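PDB 4Q68: uncharacterized protein from Bacteroides uniformis ATCC 8492, which probably cleaves peptidoglycan fragments as an N-acetylmuramoyl-L-alanine amidase of the NlpC/P60 (DUF1460) family. Local coordinates for residues E30-N35 / I74-G79; V48-L53 / D69-I74; D173-A178 / I233-M238. All coordinates share one frame; numbering follows the deposited sequence.

Contact 1. Residues E30-N35 / I74-G79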
ATOM      1  N   GLU A  30      11.321  17.389  -0.142  1.00  8.73           N
ATOM      2  CA  GLU A  30      10.248  16.487   0.239  1.00  7.97           C
ATOM      3  C   GLU A  30       9.481  17.103   1.402  1.00  7.92           C
ATOM      4  O   GLU A  30      10.062  17.388   2.458  1.00  8.72           O
ATOM      5  CB  GLU A  30      10.827  15.136   0.667  1.00  7.51           C
ATOM      6  CG  GLU A  30       9.775  14.097   1.072  1.00  7.63           C
ATOM      7  CD  GLU A  30       9.013  13.452  -0.094  1.00  6.98           C
ATOM      8  OE1 GLU A  30       9.534  13.397  -1.229  1.00  7.50           O
ATOM      9  OE2 GLU A  30       7.893  12.937   0.161  1.00  7.02           O
ATOM     10  N   GLU A  31       8.188  17.318   1.178  1.00  8.06           N
ATOM     11  CA  GLU A  31       7.258  17.863   2.171  0.70  7.95           C
ATOM     12  C   GLU A  31       5.997  17.011   2.154  1.00  7.64           C
ATOM     13  O   GLU A  31       5.759  16.281   1.203  1.00  8.64           O
ATOM     14  CB  GLU A  31       6.893  19.318   1.837  0.70  9.15           C
ATOM     15  CG  GLU A  31       8.100  20.255   1.831  0.70  9.91           C
ATOM     16  CD  GLU A  31       7.766  21.716   1.608  0.70 13.18           C
ATOM     17  OE1 GLU A  31       6.658  22.027   1.119  0.70 15.59           O
ATOM     18  OE2 GLU A  31       8.650  22.546   1.901  0.70 17.91           O
ATOM     19  N   LEU A  32       5.182  17.124   3.193  1.00  7.75           N
ATOM     20  CA  LEU A  32       3.926  16.381   3.245  1.00  7.27           C
ATOM     21  C   LEU A  32       2.939  16.959   2.237  1.00  7.85           C
ATOM     22  O   LEU A  32       2.530  18.105   2.366  1.00 10.29           O
ATOM     23  CB  LEU A  32       3.338  16.441   4.645  1.00  7.57           C
ATOM     24  CG  LEU A  32       2.073  15.611   4.865  1.00  8.20           C
ATOM     25  CD1 LEU A  32       2.326  14.120   4.761  1.00  8.35           C
ATOM     26  CD2 LEU A  32       1.461  15.961   6.206  1.00  9.84           C
ATOM     27  N   VAL A  33       2.562  16.161   1.246  1.00  7.90           N
ATOM     28  CA  VAL A  33       1.624  16.556   0.208  1.00  8.30           C
ATOM     29  C   VAL A  33       0.294  15.860   0.471  1.00  7.95           C
ATOM     30  O   VAL A  33       0.224  14.642   0.582  1.00  9.05           O
ATOM     31  CB  VAL A  33       2.164  16.175  -1.188  1.00  9.78           C
ATOM     32  CG1 VAL A  33       1.141  16.435  -2.283  1.00 10.97           C
ATOM     33  CG2 VAL A  33       3.466  16.925  -1.485  1.00 11.59           C
ATOM     34  N   ILE A  34      -0.770  16.649   0.527  1.00  8.24           N
ATOM     35  CA  ILE A  34      -2.110  16.134   0.692  1.00  8.33           C
ATOM     36  C   ILE A  34      -2.931  16.497  -0.539  1.00  8.37           C
ATOM     37  O   ILE A  34      -3.213  17.673  -0.776  1.00 10.64           O
ATOM     38  CB  ILE A  34      -2.767  16.665   1.975  1.00  9.25           C
ATOM     39  CG1 ILE A  34      -1.896  16.309   3.191  1.00 10.24           C
ATOM     40  CG2 ILE A  34      -4.177  16.094   2.125  1.00 11.25           C
ATOM     41  CD1 ILE A  34      -2.409  16.851   4.520  1.00 11.98           C
ATOM     42  N   ASN A  35      -3.265  15.495  -1.337  1.00  7.95           N
ATOM     43  CA  ASN A  35      -4.092  15.679  -2.525  1.00  8.05           C
ATOM     44  C   ASN A  35      -5.132  14.581  -2.540  1.00  8.22           C
ATOM     45  O   ASN A  35      -4.943  13.522  -3.129  1.00  8.49           O
ATOM     46  CB  ASN A  35      -3.251  15.657  -3.798  1.00  8.44           C
ATOM     47  CG  ASN A  35      -4.048  16.045  -5.031  1.00  8.60           C
ATOM     48  OD1 ASN A  35      -5.283  16.087  -4.990  1.00  9.96           O
ATOM     49  ND2 ASN A  35      -3.347  16.331  -6.125  1.00 10.00           N
ATOM     50  N   ILE A  74       2.240   7.451   8.617  1.00  5.52           N
ATOM     51  CA  ILE A  74       2.044   6.358   7.675  1.00  5.29           C
ATOM     52  C   ILE A  74       3.029   6.437   6.515  1.00  5.32           C
ATOM     53  O   ILE A  74       3.567   5.429   6.065  1.00  5.63           O
ATOM     54  CB  ILE A  74       0.592   6.401   7.139  1.00  5.57           C
ATOM     55  CG1 ILE A  74      -0.395   6.063   8.245  1.00  5.68           C
ATOM     56  CG2 ILE A  74       0.406   5.461   5.953  1.00  6.00           C
ATOM     57  CD1 ILE A  74      -1.801   6.535   7.953  1.00  6.19           C
ATOM     58  N   ARG A  75       3.229   7.635   5.987  1.00  5.38           N
ATOM     59  CA  ARG A  75       3.933   7.796   4.725  1.00  5.28           C
ATOM     60  C   ARG A  75       5.454   7.827   4.886  1.00  5.45           C
ATOM     61  O   ARG A  75       6.170   7.454   3.946  1.00  6.10           O
ATOM     62  CB  ARG A  75       3.437   9.070   4.019  1.00  5.45           C
ATOM     63  CG  ARG A  75       4.184   9.389   2.738  1.00  6.02           C
ATOM     64  CD  ARG A  75       3.533  10.505   1.956  1.00  6.41           C
ATOM     65  NE  ARG A  75       2.223  10.118   1.465  1.00  6.23           N
ATOM     66  CZ  ARG A  75       1.301  10.978   1.054  1.00  6.26           C
ATOM     67  NH1 ARG A  75       1.549  12.284   1.039  1.00  6.99           N
ATOM     68  NH2 ARG A  75       0.114  10.509   0.668  1.00  6.84           N
ATOM     69  N   TYR A  76       5.941   8.282   6.042  1.00  5.45           N
ATOM     70  CA  TYR A  76       7.360   8.480   6.290  1.00  5.86           C
ATOM     71  C   TYR A  76       7.860   7.537   7.362  1.00  5.87           C
ATOM     72  O   TYR A  76       7.160   7.203   8.320  1.00  6.42           O
ATOM     73  CB  TYR A  76       7.635   9.940   6.691  1.00  6.23           C
ATOM     74  CG  TYR A  76       7.326  10.865   5.546  1.00  6.25           C
ATOM     75  CD1 TYR A  76       8.250  11.075   4.537  1.00  6.61           C
ATOM     76  CD2 TYR A  76       6.092  11.494   5.439  1.00  6.41           C
ATOM     77  CE1 TYR A  76       7.957  11.866   3.443  1.00  6.62           C
ATOM     78  CE2 TYR A  76       5.790  12.292   4.358  1.00  6.70           C
ATOM     79  CZ  TYR A  76       6.724  12.488   3.368  1.00  7.01           C
ATOM     80  OH  TYR A  76       6.399  13.274   2.288  1.00  7.49           O
ATOM     81  N   ARG A  77       9.124   7.147   7.220  1.00  6.41           N
ATOM     82  CA  ARG A  77       9.784   6.249   8.159  1.00  6.82           C
ATOM     83  C   ARG A  77       9.776   6.858   9.561  1.00  6.99           C
ATOM     84  O   ARG A  77      10.366   7.927   9.787  1.00  7.77           O
ATOM     85  CB  ARG A  77      11.206   6.008   7.667  1.00  7.20           C
ATOM     86  CG  ARG A  77      12.053   5.031   8.482  1.00  8.36           C
ATOM     87  CD  ARG A  77      13.421   4.744   7.801  1.00  8.83           C
ATOM     88  NE  ARG A  77      13.214   4.052   6.526  1.00  8.72           N
ATOM     89  CZ  ARG A  77      13.275   4.602   5.310  1.00  7.55           C
ATOM     90  NH1 ARG A  77      13.648   5.868   5.141  1.00  8.76           N
ATOM     91  NH2 ARG A  77      12.974   3.880   4.241  1.00  8.07           N
ATOM     92  N   ASP A  78       9.076   6.200  10.479  1.00  7.46           N
ATOM     93  CA  ASP A  78       8.882   6.701  11.843  1.00  8.35           C
ATOM     94  C   ASP A  78       8.294   8.110  11.886  1.00  8.60           C
ATOM     95  O   ASP A  78       8.477   8.843  12.847  1.00 10.41           O
ATOM     96  CB  ASP A  78      10.182   6.618  12.634  1.00  9.53           C
ATOM     97  CG  ASP A  78      10.684   5.200  12.756  1.00 11.05           C
ATOM     98  OD1 ASP A  78       9.869   4.248  12.839  1.00 10.40           O
ATOM     99  OD2 ASP A  78      11.921   5.031  12.751  1.00 19.67           O
ATOM    100  N   GLY A  79       7.562   8.484  10.844  1.00  8.31           N
ATOM    101  CA  GLY A  79       6.923   9.785  10.791  1.00  8.76           C
ATOM    102  C   GLY A  79       7.846  10.972  10.645  1.00  9.36           C
ATOM    103  O   GLY A  79       7.409  12.095  10.850  1.00 12.79           O
TER
HETATM  104  O   HOH W   1       4.086  13.665   0.758  1.00  7.35           O
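Tyr76 OH donates to Glu30 OE2 at 2.6 Å, on the anti lone pair of that oxygen. The same hydroxyl accepts a bond from water 1. Carboxylate and ring planes stand 64° apart. Glu30 CG is anti to the backbone N (chi1 -179°) and the chain bends at chi2, which brings the carboxylate to the ring's hydroxyl end. Its other oxygen, OE1, forms a salt bridge with Arg87, so both ends of the carboxylate are held.

Arg75 NH1 makes the second direct bond, to Val33 O at 2.7 Å. The acceptor lies almost exactly in the guanidinium plane, and the nitrogen lies in the carbonyl plane. NH1 also donates to water 1, at 2.9 Å. The water accepts from Val33 N as well, at 3.0 Å. One water thus ties the loop backbone to two side chains from the end of the helix. Arg75 NE also forms a salt bridge with Glu46, a second anchor for the guanidinium.

Leu32 CD1 adds the apolar part, 3.9 Å from Tyr76 CE2 and at the edge of the ring. Arg75 CG lies over one ring face.

The loop between helix 2-12 and helix 41-53 is thereby fastened to the C-terminal end of helix 64-75. Leu32 also rests on Ala68 and Leu71 of that helix, and Arg75 touches Tyr47 of helix 41-53.

Contact 2. Residues V48-L53 / D69-I74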
ATOM      1  N   VAL A  48      -7.012   6.920   3.370  1.00  5.53           N
ATOM      2  CA  VAL A  48      -8.067   6.202   4.061  1.00  5.51           C
ATOM      3  C   VAL A  48      -7.604   5.764   5.450  1.00  5.33           C
ATOM      4  O   VAL A  48      -8.321   5.930   6.446  1.00  5.98           O
ATOM      5  CB  VAL A  48      -8.558   5.012   3.223  1.00  6.11           C
ATOM      6  CG1 VAL A  48      -9.520   4.154   4.016  1.00  7.11           C
ATOM      7  CG2 VAL A  48      -9.247   5.525   1.948  1.00  7.39           C
ATOM      8  N   LEU A  49      -6.409   5.193   5.535  1.00  5.07           N
ATOM      9  CA  LEU A  49      -5.860   4.773   6.816  1.00  5.31           C
ATOM     10  C   LEU A  49      -5.661   5.976   7.736  1.00  5.42           C
ATOM     11  O   LEU A  49      -5.986   5.917   8.923  1.00  5.96           O
ATOM     12  CB  LEU A  49      -4.544   4.020   6.588  1.00  5.21           C
ATOM     13  CG  LEU A  49      -3.830   3.496   7.837  1.00  5.50           C
ATOM     14  CD1 LEU A  49      -4.679   2.530   8.652  1.00  6.03           C
ATOM     15  CD2 LEU A  49      -2.523   2.843   7.432  1.00  5.50           C
ATOM     16  N   ALA A  50      -5.138   7.077   7.208  1.00  5.54           N
ATOM     17  CA  ALA A  50      -4.912   8.286   8.037  1.00  6.14           C
ATOM     18  C   ALA A  50      -6.222   8.801   8.598  1.00  6.20           C
ATOM     19  O   ALA A  50      -6.301   9.149   9.768  1.00  7.30           O
ATOM     20  CB  ALA A  50      -4.220   9.356   7.233  1.00  6.57           C
ATOM     21  N   GLU A  51      -7.256   8.849   7.769  1.00  6.25           N
ATOM     22  CA  GLU A  51      -8.557   9.315   8.231  1.00  7.03           C
ATOM     23  C   GLU A  51      -9.128   8.388   9.292  1.00  6.43           C
ATOM     24  O   GLU A  51      -9.632   8.840  10.322  1.00  7.59           O
ATOM     25  CB  GLU A  51      -9.524   9.427   7.065  1.00  7.63           C
ATOM     26  CG  GLU A  51     -10.929   9.859   7.474  1.00  9.23           C
ATOM     27  CD  GLU A  51     -11.877  10.055   6.306  1.00 11.22           C
ATOM     28  OE1 GLU A  51     -11.507   9.797   5.141  1.00 13.23           O
ATOM     29  OE2 GLU A  51     -13.030  10.468   6.584  1.00 15.01           O
ATOM     30  N   THR A  52      -9.036   7.085   9.051  1.00  6.29           N
ATOM     31  CA  THR A  52      -9.639   6.137   9.973  1.00  6.55           C
ATOM     32  C   THR A  52      -8.906   6.101  11.326  1.00  6.76           C
ATOM     33  O   THR A  52      -9.533   5.904  12.374  1.00  7.66           O
ATOM     34  CB  THR A  52      -9.771   4.741   9.347  1.00  6.69           C
ATOM     35  OG1 THR A  52     -10.312   4.852   8.025  1.00  7.29           O
ATOM     36  CG2 THR A  52     -10.720   3.881  10.147  1.00  7.38           C
ATOM     37  N   LEU A  53      -7.594   6.313  11.310  1.00  6.68           N
ATOM     38  CA  LEU A  53      -6.814   6.396  12.547  1.00  7.51           C
ATOM     39  C   LEU A  53      -7.084   7.650  13.352  1.00  9.17           C
ATOM     40  O   LEU A  53      -6.731   7.696  14.515  1.00 13.58           O
ATOM     41  CB  LEU A  53      -5.327   6.326  12.239  1.00  7.50           C
ATOM     42  CG  LEU A  53      -4.758   4.954  11.929  1.00  8.45           C
ATOM     43  CD1 LEU A  53      -3.330   5.113  11.441  1.00  9.49           C
ATOM     44  CD2 LEU A  53      -4.825   4.015  13.133  1.00  9.50           C
ATOM     45  N   ASP A  69      -0.993  14.638  10.759  1.00  8.16           N
ATOM     46  CA  ASP A  69      -0.017  13.937  11.599  1.00  8.10           C
ATOM     47  C   ASP A  69      -0.076  12.419  11.385  1.00  7.24           C
ATOM     48  O   ASP A  69       0.961  11.751  11.337  1.00  7.58           O
ATOM     49  CB  ASP A  69      -0.230  14.257  13.073  1.00 10.23           C
ATOM     50  CG  ASP A  69       0.246  15.663  13.461  1.00 13.29           C
ATOM     51  OD1 ASP A  69       0.974  16.326  12.687  1.00 16.21           O
ATOM     52  OD2 ASP A  69      -0.118  16.072  14.568  1.00 17.72           O
ATOM     53  N   ASN A  70      -1.277  11.869  11.263  1.00  6.83           N
ATOM     54  CA  ASN A  70      -1.406  10.441  10.986  1.00  6.43           C
ATOM     55  C   ASN A  70      -0.907  10.092   9.600  1.00  5.95           C
ATOM     56  O   ASN A  70      -0.211   9.090   9.427  1.00  6.42           O
ATOM     57  CB  ASN A  70      -2.839   9.981  11.210  1.00  7.41           C
ATOM     58  CG  ASN A  70      -3.138   9.825  12.670  1.00  8.88           C
ATOM     59  OD1 ASN A  70      -2.286   9.367  13.430  1.00 10.77           O
ATOM     60  ND2 ASN A  70      -4.323  10.226  13.084  1.00 10.71           N
ATOM     61  N   LEU A  71      -1.217  10.907   8.604  1.00  6.13           N
ATOM     62  CA  LEU A  71      -0.713  10.672   7.261  1.00  6.01           C
ATOM     63  C   LEU A  71       0.810  10.659   7.261  1.00  5.68           C
ATOM     64  O   LEU A  71       1.431   9.806   6.619  1.00  5.74           O
ATOM     65  CB  LEU A  71      -1.254  11.711   6.285  1.00  6.13           C
ATOM     66  CG  LEU A  71      -0.787  11.552   4.848  1.00  6.42           C
ATOM     67  CD1 LEU A  71      -1.266  10.244   4.255  1.00  7.27           C
ATOM     68  CD2 LEU A  71      -1.246  12.732   4.021  1.00  7.19           C
ATOM     69  N   GLN A  72       1.417  11.608   7.969  1.00  5.84           N
ATOM     70  CA  GLN A  72       2.866  11.687   8.042  1.00  5.94           C
ATOM     71  C   GLN A  72       3.464  10.430   8.683  1.00  6.05           C
ATOM     72  O   GLN A  72       4.501   9.937   8.236  1.00  6.46           O
ATOM     73  CB  GLN A  72       3.256  12.931   8.799  1.00  6.53           C
ATOM     74  CG  GLN A  72       4.740  13.198   8.860  1.00  7.59           C
ATOM     75  CD  GLN A  72       5.015  14.527   9.518  1.00  9.26           C
ATOM     76  OE1 GLN A  72       4.323  15.505   9.233  1.00 11.26           O
ATOM     77  NE2 GLN A  72       5.999  14.572  10.408  1.00 11.72           N
ATOM     78  N   LYS A  73       2.817   9.921   9.726  1.00  6.33           N
ATOM     79  CA  LYS A  73       3.353   8.734  10.382  0.65  7.29           C
ATOM     80  C   LYS A  73       3.201   7.473   9.533  1.00  6.06           C
ATOM     81  O   LYS A  73       3.995   6.548   9.689  1.00  6.65           O
ATOM     82  CB  LYS A  73       2.848   8.563  11.806  0.65 10.03           C
ATOM     83  CG  LYS A  73       1.608   7.764  12.013  0.65 11.33           C
ATOM     84  CD  LYS A  73       1.343   7.620  13.511  0.65 11.24           C
ATOM     85  CE  LYS A  73       0.077   6.868  13.795  0.65 12.76           C
ATOM     86  NZ  LYS A  73      -0.044   6.611  15.266  0.65 15.23           N
ATOM     87  N   ILE A  74       2.240   7.451   8.617  1.00  5.52           N
ATOM     88  CA  ILE A  74       2.044   6.358   7.675  1.00  5.29           C
ATOM     89  C   ILE A  74       3.029   6.437   6.515  1.00  5.32           C
ATOM     90  O   ILE A  74       3.567   5.429   6.065  1.00  5.63           O
ATOM     91  CB  ILE A  74       0.592   6.401   7.139  1.00  5.57           C
ATOM     92  CG1 ILE A  74      -0.395   6.063   8.245  1.00  5.68           C
ATOM     93  CG2 ILE A  74       0.406   5.461   5.953  1.00  6.00           C
ATOM     94  CD1 ILE A  74      -1.801   6.535   7.953  1.00  6.19           C
TER
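Ile74 of helix 64-75 reaches across to Leu49, Ala50 and Leu53 of helix 41-53. From its CB, the CG1 branch runs anti to the carbonyl carbon (chi1 -68°), which places it beside the backbone N, and from there CD1 reaches helix 41-53. Ile74 CG1 meets Leu49 CD2 at 3.9 Å. CG2 lies slightly farther from that methyl than CG1 does. The tip, CD1, does most of the touching. Ile74 CD1 packs 3.7 Å from Leu49 CG, where the two side chains cross obliquely. Ile74 CD1 also presses on the backbone of helix 41-53, 3.5 Å from Ala50 N. Ala50 CB is close by, and Leu53 CD1 comes from its own helix to meet Ile74 CD1 tip to tip at 4.1 Å.

Ala50 is the point of closest backbone approach. Its CB points at helix 64-75, and Ala50 CB sits 3.6 Å from Leu71 N and 3.9 Å from Leu71 CB. A methyl here lets the helix axes come within 8.3 Å, with their directions 130° apart. Phe103, in a loop, also touches Ile74.

Asn70 packs by its CB against Ala50 O, at 3.8 Å. Its amide lies beside Leu53 CB, and its ND2 is hydrogen-bonded to Thr54 OG1, just past the segment. Thr54 OG1 in turn bonds Ala50 O, so the threonine links both helices at this end.

Between the segments themselves the contact is held by apolar atoms and shape. Its closeness therefore depends on the small Ala50 and on the fit of the Ile74 tip, with a polar link through Thr54 at the margin.

Contact 3. Residues D173-A178 / I233-M238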
ATOM      1  N   ASP A 173     -13.530  -7.153   5.733  1.00  6.55           N
ATOM      2  CA  ASP A 173     -13.846  -5.828   5.219  1.00  6.36           C
ATOM      3  C   ASP A 173     -12.904  -4.802   5.836  1.00  5.92           C
ATOM      4  O   ASP A 173     -12.680  -4.780   7.054  1.00  6.63           O
ATOM      5  CB  ASP A 173     -15.273  -5.430   5.600  1.00  6.78           C
ATOM      6  CG  ASP A 173     -16.328  -5.963   4.658  1.00  7.17           C
ATOM      7  OD1 ASP A 173     -16.012  -6.231   3.488  1.00  7.81           O
ATOM      8  OD2 ASP A 173     -17.500  -6.104   5.105  1.00  9.10           O
ATOM      9  N   GLY A 174     -12.352  -3.947   4.985  1.00  5.60           N
ATOM     10  CA  GLY A 174     -11.468  -2.873   5.444  1.00  5.52           C
ATOM     11  C   GLY A 174     -10.003  -3.232   5.530  1.00  5.09           C
ATOM     12  O   GLY A 174      -9.180  -2.347   5.725  1.00  5.88           O
ATOM     13  N   ASP A 175      -9.664  -4.514   5.392  1.00  5.19           N
ATOM     14  CA  ASP A 175      -8.272  -4.885   5.376  1.00  5.02           C
ATOM     15  C   ASP A 175      -7.568  -4.234   4.188  1.00  4.67           C
ATOM     16  O   ASP A 175      -8.143  -4.007   3.121  1.00  5.49           O
ATOM     17  CB  ASP A 175      -8.085  -6.397   5.294  1.00  5.64           C
ATOM     18  CG  ASP A 175      -8.365  -7.129   6.611  1.00  5.70           C
ATOM     19  OD1 ASP A 175      -8.518  -6.459   7.658  1.00  6.12           O
ATOM     20  OD2 ASP A 175      -8.384  -8.381   6.584  1.00  6.32           O
ATOM     21  N   ILE A 176      -6.293  -3.958   4.398  1.00  4.74           N
ATOM     22  CA  ILE A 176      -5.436  -3.421   3.354  1.00  4.76           C
ATOM     23  C   ILE A 176      -4.791  -4.588   2.611  1.00  4.62           C
ATOM     24  O   ILE A 176      -4.191  -5.482   3.219  1.00  5.59           O
ATOM     25  CB  ILE A 176      -4.378  -2.494   3.976  1.00  5.22           C
ATOM     26  CG1 ILE A 176      -5.055  -1.275   4.604  1.00  6.23           C
ATOM     27  CG2 ILE A 176      -3.354  -2.078   2.934  1.00  5.69           C
ATOM     28  CD1 ILE A 176      -4.183  -0.517   5.571  1.00  8.12           C
ATOM     29  N   ILE A 177      -4.920  -4.561   1.289  1.00  4.86           N
ATOM     30  CA  ILE A 177      -4.414  -5.604   0.424  1.00  5.05           C
ATOM     31  C   ILE A 177      -3.231  -5.042  -0.354  1.00  4.87           C
ATOM     32  O   ILE A 177      -3.357  -4.019  -1.020  1.00  5.87           O
ATOM     33  CB  ILE A 177      -5.505  -6.056  -0.561  1.00  5.43           C
ATOM     34  CG1 ILE A 177      -6.782  -6.519   0.169  1.00  5.90           C
ATOM     35  CG2 ILE A 177      -4.964  -7.124  -1.506  1.00  5.94           C
ATOM     36  CD1 ILE A 177      -6.582  -7.653   1.164  1.00  6.72           C
ATOM     37  N   ALA A 178      -2.091  -5.719  -0.274  1.00  4.47           N
ATOM     38  CA  ALA A 178      -0.901  -5.399  -1.057  1.00  4.65           C
ATOM     39  C   ALA A 178      -0.658  -6.561  -2.009  1.00  4.70           C
ATOM     40  O   ALA A 178      -0.505  -7.701  -1.573  1.00  5.95           O
ATOM     41  CB  ALA A 178       0.300  -5.185  -0.145  1.00  5.00           C
ATOM     42  N   ILE A 233      -1.056 -11.975  -2.412  1.00  5.33           N
ATOM     43  CA  ILE A 233      -1.333 -10.799  -1.591  1.00  5.11           C
ATOM     44  C   ILE A 233      -0.700 -10.914  -0.221  1.00  4.77           C
ATOM     45  O   ILE A 233      -0.559 -12.006   0.332  1.00  5.64           O
ATOM     46  CB  ILE A 233      -2.866 -10.527  -1.430  1.00  5.45           C
ATOM     47  CG1 ILE A 233      -3.598 -11.701  -0.768  1.00  5.93           C
ATOM     48  CG2 ILE A 233      -3.474 -10.179  -2.782  1.00  5.93           C
ATOM     49  CD1 ILE A 233      -5.068 -11.442  -0.493  1.00  6.22           C
ATOM     50  N   ARG A 234      -0.368  -9.754   0.330  1.00  4.62           N
ATOM     51  CA  ARG A 234      -0.201  -9.556   1.755  1.00  4.88           C
ATOM     52  C   ARG A 234      -1.456  -8.839   2.253  1.00  4.83           C
ATOM     53  O   ARG A 234      -2.023  -8.003   1.550  1.00  5.54           O
ATOM     54  CB  ARG A 234       1.064  -8.746   2.075  1.00  4.90           C
ATOM     55  CG  ARG A 234       2.339  -9.444   1.629  1.00  5.26           C
ATOM     56  CD  ARG A 234       3.601  -8.692   1.959  1.00  5.45           C
ATOM     57  NE  ARG A 234       3.828  -8.651   3.402  1.00  5.36           N
ATOM     58  CZ  ARG A 234       4.882  -8.098   3.993  1.00  5.30           C
ATOM     59  NH1 ARG A 234       5.806  -7.475   3.290  1.00  5.57           N
ATOM     60  NH2 ARG A 234       5.018  -8.155   5.305  1.00  5.55           N
ATOM     61  N   VAL A 235      -1.890  -9.195   3.456  1.00  4.94           N
ATOM     62  CA  VAL A 235      -3.089  -8.653   4.070  1.00  5.27           C
ATOM     63  C   VAL A 235      -2.679  -7.983   5.375  1.00  4.89           C
ATOM     64  O   VAL A 235      -2.085  -8.626   6.251  1.00  5.66           O
ATOM     65  CB  VAL A 235      -4.122  -9.767   4.351  1.00  5.76           C
ATOM     66  CG1 VAL A 235      -5.357  -9.197   5.022  1.00  6.25           C
ATOM     67  CG2 VAL A 235      -4.486 -10.490   3.064  1.00  6.14           C
ATOM     68  N   LEU A 236      -2.964  -6.686   5.465  1.00  5.08           N
ATOM     69  CA  LEU A 236      -2.627  -5.875   6.629  1.00  5.31           C
ATOM     70  C   LEU A 236      -3.915  -5.333   7.228  1.00  5.08           C
ATOM     71  O   LEU A 236      -4.925  -5.183   6.537  1.00  6.01           O
ATOM     72  CB  LEU A 236      -1.720  -4.696   6.265  1.00  5.84           C
ATOM     73  CG  LEU A 236      -0.400  -4.988   5.548  1.00  6.07           C
ATOM     74  CD1 LEU A 236       0.372  -6.122   6.201  1.00  6.42           C
ATOM     75  CD2 LEU A 236      -0.594  -5.248   4.057  1.00  7.02           C
ATOM     76  N   ARG A 237      -3.888  -5.010   8.517  1.00  5.64           N
ATOM     77  CA  ARG A 237      -5.083  -4.536   9.203  1.00  5.83           C
ATOM     78  C   ARG A 237      -4.723  -3.383  10.120  1.00  5.55           C
ATOM     79  O   ARG A 237      -3.786  -3.469  10.914  1.00  6.56           O
ATOM     80  CB  ARG A 237      -5.705  -5.684   9.988  1.00  6.60           C
ATOM     81  CG  ARG A 237      -7.044  -5.372  10.665  1.00  7.13           C
ATOM     82  CD  ARG A 237      -7.690  -6.618  11.233  1.00  8.02           C
ATOM     83  NE  ARG A 237      -7.993  -7.549  10.157  1.00  7.37           N
ATOM     84  CZ  ARG A 237      -8.005  -8.874  10.246  1.00  7.41           C
ATOM     85  NH1 ARG A 237      -7.775  -9.507  11.394  1.00  8.82           N
ATOM     86  NH2 ARG A 237      -8.256  -9.580   9.146  1.00  8.12           N
HETATM   87  N   MSE A 238      -5.493  -2.313  10.036  1.00  5.82           N
HETATM   88  CA  MSE A 238      -5.360  -1.191  10.962  0.90  5.95           C
HETATM   89  C   MSE A 238      -5.450  -1.651  12.403  1.00  6.31           C
HETATM   90  O   MSE A 238      -6.306  -2.478  12.743  1.00  6.96           O
HETATM   91  CB  MSE A 238      -6.491  -0.188  10.707  0.90  6.14           C
HETATM   92  CG  MSE A 238      -6.456   1.019  11.612  0.90  6.27           C
HETATM   93 SE   MSE A 238      -7.918   2.249  11.373  0.67  6.68          SE
HETATM   94  CE  MSE A 238      -9.331   1.078  12.064  0.90  7.89           C
TER
HETATM   95  O   HOH W   2      -7.564  -2.331   8.055  1.00 10.20           O
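Two antiparallel strands of the main beta-sheet, 176-181 and 230-238, pair here in a protein whose family belongs to the papain-like peptidase clan. Four backbone bonds join them. Ile176 and Leu236 form a hydrogen-bonded pair, with Leu236 N to Ile176 O at 2.8 Å and nearly straight. Ala178 and Arg234 form the next one, with Ala178 N to Arg234 O at 2.9 Å. Ile177 and Val235 between them are a non-hydrogen-bonded pair.

Ile177 and Val235 share one face of the sheet, where CD1 of the isoleucine lies beside CG2 of the valine, the two side chains pointing the same way. Ile177 CG2 also packs on Ile233 CG2, at 3.6 Å. The other face carries Ile176, Ala178, Arg234 and Leu236. Helices 41-53 and 91-100 touch it, through Val45 on Ile176 and Ile95 on Leu236. Arg234 turns its guanidinium away to a salt bridge with Asp106.

Just before the first strand, Asp175 meets Arg237 in a side-on salt bridge. Arg237 NE bonds Asp175 OD1 at 2.8 Å, with an N-H...O angle of 177°. Arg237 NH2 bonds Asp175 OD2, also at 2.8 Å. Carboxylate and guanidinium are nearly coplanar, 22° apart. The bend of the arginine chain at chi3 (-63°) turns its edge to the acid. A leucine in place of Arg237 would probably leave the buried Asp175 carboxylate without its opposite charge and Trp170 O without its NH2 donor.

Water 2 bridges the loop before strand 176-181 to the end of strand 230-238, donating to Gly174 O at 2.8 Å and accepting at 2.9 Å from the N of Met238, which is a selenomethionine.

Following the chain from the N terminus, helix 2-12 leads into the loop 30-35. Contact 1 closes a loop from there to the end of helix 64-75. Contact 2 is nested inside that loop and joins helices 41-53 and 64-75. The two share Ile74, and Ile34 packs on Leu71. Contact 3 comes later, in series, and brings the last strand back to strand 176-181. It touches contact 2 through Met238, which lies against Leu49, Thr52 and Leu53, so helix 41-53 rests on the sheet there. Contacts 1 and 3 do not touch. Their centres are about 20 Å apart, on opposite sides of the chain's centre.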